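Local coordinates for SnoaL-like domain-containing protein (PDB 3H3H), which is of unknown function but belongs to the SnoaL-like family, whose members share a cone-shaped alpha+beta fold and often form dimers, at the interface of chains A and B. Sequence-based numbering; all coordinates share one arbitrary frame. Chains: chain A/B, uncharacterized SnoaL-like protein.

The interface of chains A and B. Residues chain A 82-83; chain B 92, 100-102, 119-121.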
loop_
_atom_site.group_PDB
_atom_site.type_symbol
_atom_site.label_atom_id
_atom_site.label_comp_id
_atom_site.label_asym_id
_atom_site.label_seq_id
_atom_site.Cartn_x
_atom_site.Cartn_y
_atom_site.Cartn_z
ATOM N N THR A 82 6.075 -4.588 -8.197
ATOM C CA THR A 82 6.546 -4.451 -6.821
ATOM C C THR A 82 7.121 -3.053 -6.696
ATOM O O THR A 82 7.900 -2.640 -7.554
ATOM C CB THR A 82 7.648 -5.438 -6.571
ATOM O OG1 THR A 82 7.089 -6.764 -6.680
ATOM C CG2 THR A 82 8.300 -5.222 -5.162
ATOM N N LEU A 83 6.786 -2.371 -5.615
ATOM C CA LEU A 83 7.203 -0.984 -5.406
ATOM C C LEU A 83 7.782 -0.850 -4.029
ATOM O O LEU A 83 7.386 -1.555 -3.135
ATOM C CB LEU A 83 6.026 -0.014 -5.593
ATOM C CG LEU A 83 5.321 -0.226 -6.964
ATOM C CD1 LEU A 83 4.132 -1.211 -6.839
ATOM C CD2 LEU A 83 4.893 1.077 -7.625
ATOM N N HIS B 92 -2.696 2.824 -7.480
ATOM C CA HIS B 92 -1.555 2.432 -8.291
ATOM C C HIS B 92 -1.650 3.336 -9.497
ATOM O O HIS B 92 -2.687 3.415 -10.162
ATOM C CB HIS B 92 -1.681 0.942 -8.604
ATOM C CG HIS B 92 -0.607 0.395 -9.472
ATOM N ND1 HIS B 92 0.726 0.694 -9.291
ATOM C CD2 HIS B 92 -0.675 -0.459 -10.519
ATOM C CE1 HIS B 92 1.436 0.052 -10.206
ATOM N NE2 HIS B 92 0.618 -0.683 -10.941
ATOM N N LEU B 100 6.562 4.122 -11.726
ATOM C CA LEU B 100 5.406 3.404 -11.252
ATOM C C LEU B 100 5.257 3.734 -9.779
ATOM O O LEU B 100 6.218 3.774 -9.027
ATOM C CB LEU B 100 5.585 1.935 -11.450
ATOM C CG LEU B 100 4.359 1.051 -11.545
ATOM C CD1 LEU B 100 3.388 1.457 -12.699
ATOM C CD2 LEU B 100 4.826 -0.426 -11.659
ATOM N N ALA B 101 4.017 3.961 -9.371
ATOM C CA ALA B 101 3.710 4.379 -8.034
ATOM C C ALA B 101 2.571 3.603 -7.444
ATOM O O ALA B 101 1.651 3.141 -8.101
ATOM C CB ALA B 101 3.316 5.886 -8.023
ATOM N N LEU B 102 2.619 3.523 -6.131
ATOM C CA LEU B 102 1.594 2.850 -5.354
ATOM C C LEU B 102 1.532 3.567 -4.007
ATOM O O LEU B 102 2.431 3.512 -3.163
ATOM C CB LEU B 102 1.904 1.382 -5.158
ATOM C CG LEU B 102 0.883 0.521 -4.435
ATOM C CD1 LEU B 102 0.504 0.916 -3.003
ATOM C CD2 LEU B 102 -0.437 0.478 -5.274
ATOM N N HIS B 119 5.100 4.614 -2.564
ATOM C CA HIS B 119 5.980 3.548 -2.967
ATOM C C HIS B 119 6.219 3.726 -4.434
ATOM O O HIS B 119 5.301 4.104 -5.177
ATOM C CB HIS B 119 5.342 2.175 -2.801
ATOM C CG HIS B 119 4.849 1.875 -1.427
ATOM N ND1 HIS B 119 3.686 2.420 -0.917
ATOM C CD2 HIS B 119 5.328 1.025 -0.482
ATOM C CE1 HIS B 119 3.550 2.006 0.343
ATOM N NE2 HIS B 119 4.501 1.113 0.607
ATOM N N TYR B 120 7.447 3.448 -4.881
ATOM C CA TYR B 120 7.790 3.584 -6.299
ATOM C C TYR B 120 8.644 2.473 -6.838
ATOM O O TYR B 120 9.314 1.755 -6.087
ATOM C CB TYR B 120 8.614 4.880 -6.454
ATOM C CG TYR B 120 7.864 6.107 -6.106
ATOM C CD1 TYR B 120 6.934 6.622 -7.006
ATOM C CD2 TYR B 120 8.031 6.763 -4.901
ATOM C CE1 TYR B 120 6.229 7.697 -6.727
ATOM C CE2 TYR B 120 7.289 7.892 -4.618
ATOM C CZ TYR B 120 6.419 8.342 -5.542
ATOM O OH TYR B 120 5.681 9.439 -5.275
ATOM N N ALA B 121 8.608 2.334 -8.172
ATOM C CA ALA B 121 9.550 1.512 -8.908
ATOM C C ALA B 121 9.808 2.145 -10.289
ATOM O O ALA B 121 9.056 3.030 -10.769
ATOM C CB ALA B 121 8.996 0.157 -9.071
#
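A:Leu83, on strand 78-84, lays its side chain on the sheet of the other chain, its base alongside B:His119 and B:Tyr120 of strand 115-121 and its methyls over B:Leu100, B:Ala101 and B:Leu102 of strand 100-107. Both chains are copies of a SnoaL-like domain, a family in which a curved sheet backed by helices commonly pairs face to face with a second copy; the two-fold symmetric assembly fits such a dimer, and the twin contact repeats with the chains exchanged. The leucine loses 92 Å² to the partner, far more than any other residue here. Its chi1 of -53° sets CG beside the backbone N, and chi2 of 93° then parts the methyls, CD2 towards B:Leu100 and B:Ala101 and CD1 towards B:Leu102. CD2 makes the nearest contact, over the main chain of strand 100-107, at 3.3 Å from the carbonyl O of B:Leu100 and 3.5 Å from CA of B:Ala101. CD1 instead meets CB of B:Leu102 at 3.8 Å, the two leucine side chains crossing at about a right angle. On the other flank, CB of A:Leu83 packs on CB of B:His119, 3.6 Å away. B:Ala121 adds a smaller contact at the end of the same strand, its methyl CB resting 3.4 Å from the carbonyl O of A:Thr82. Two histidine side chains add bonds between strands of the receiving sheet. ND1 of B:His119 donates to O of B:Leu102 at 2.8 Å, with the acceptor near the ring plane, linking the two strands that the leucine touches. ND1 of B:His92 reaches O of B:Ala101 at 2.9 Å from above the carbonyl plane, joining strand 88-94 to strand 100-107; CD2 of B:Leu100 lies in plane at the edge of this ring.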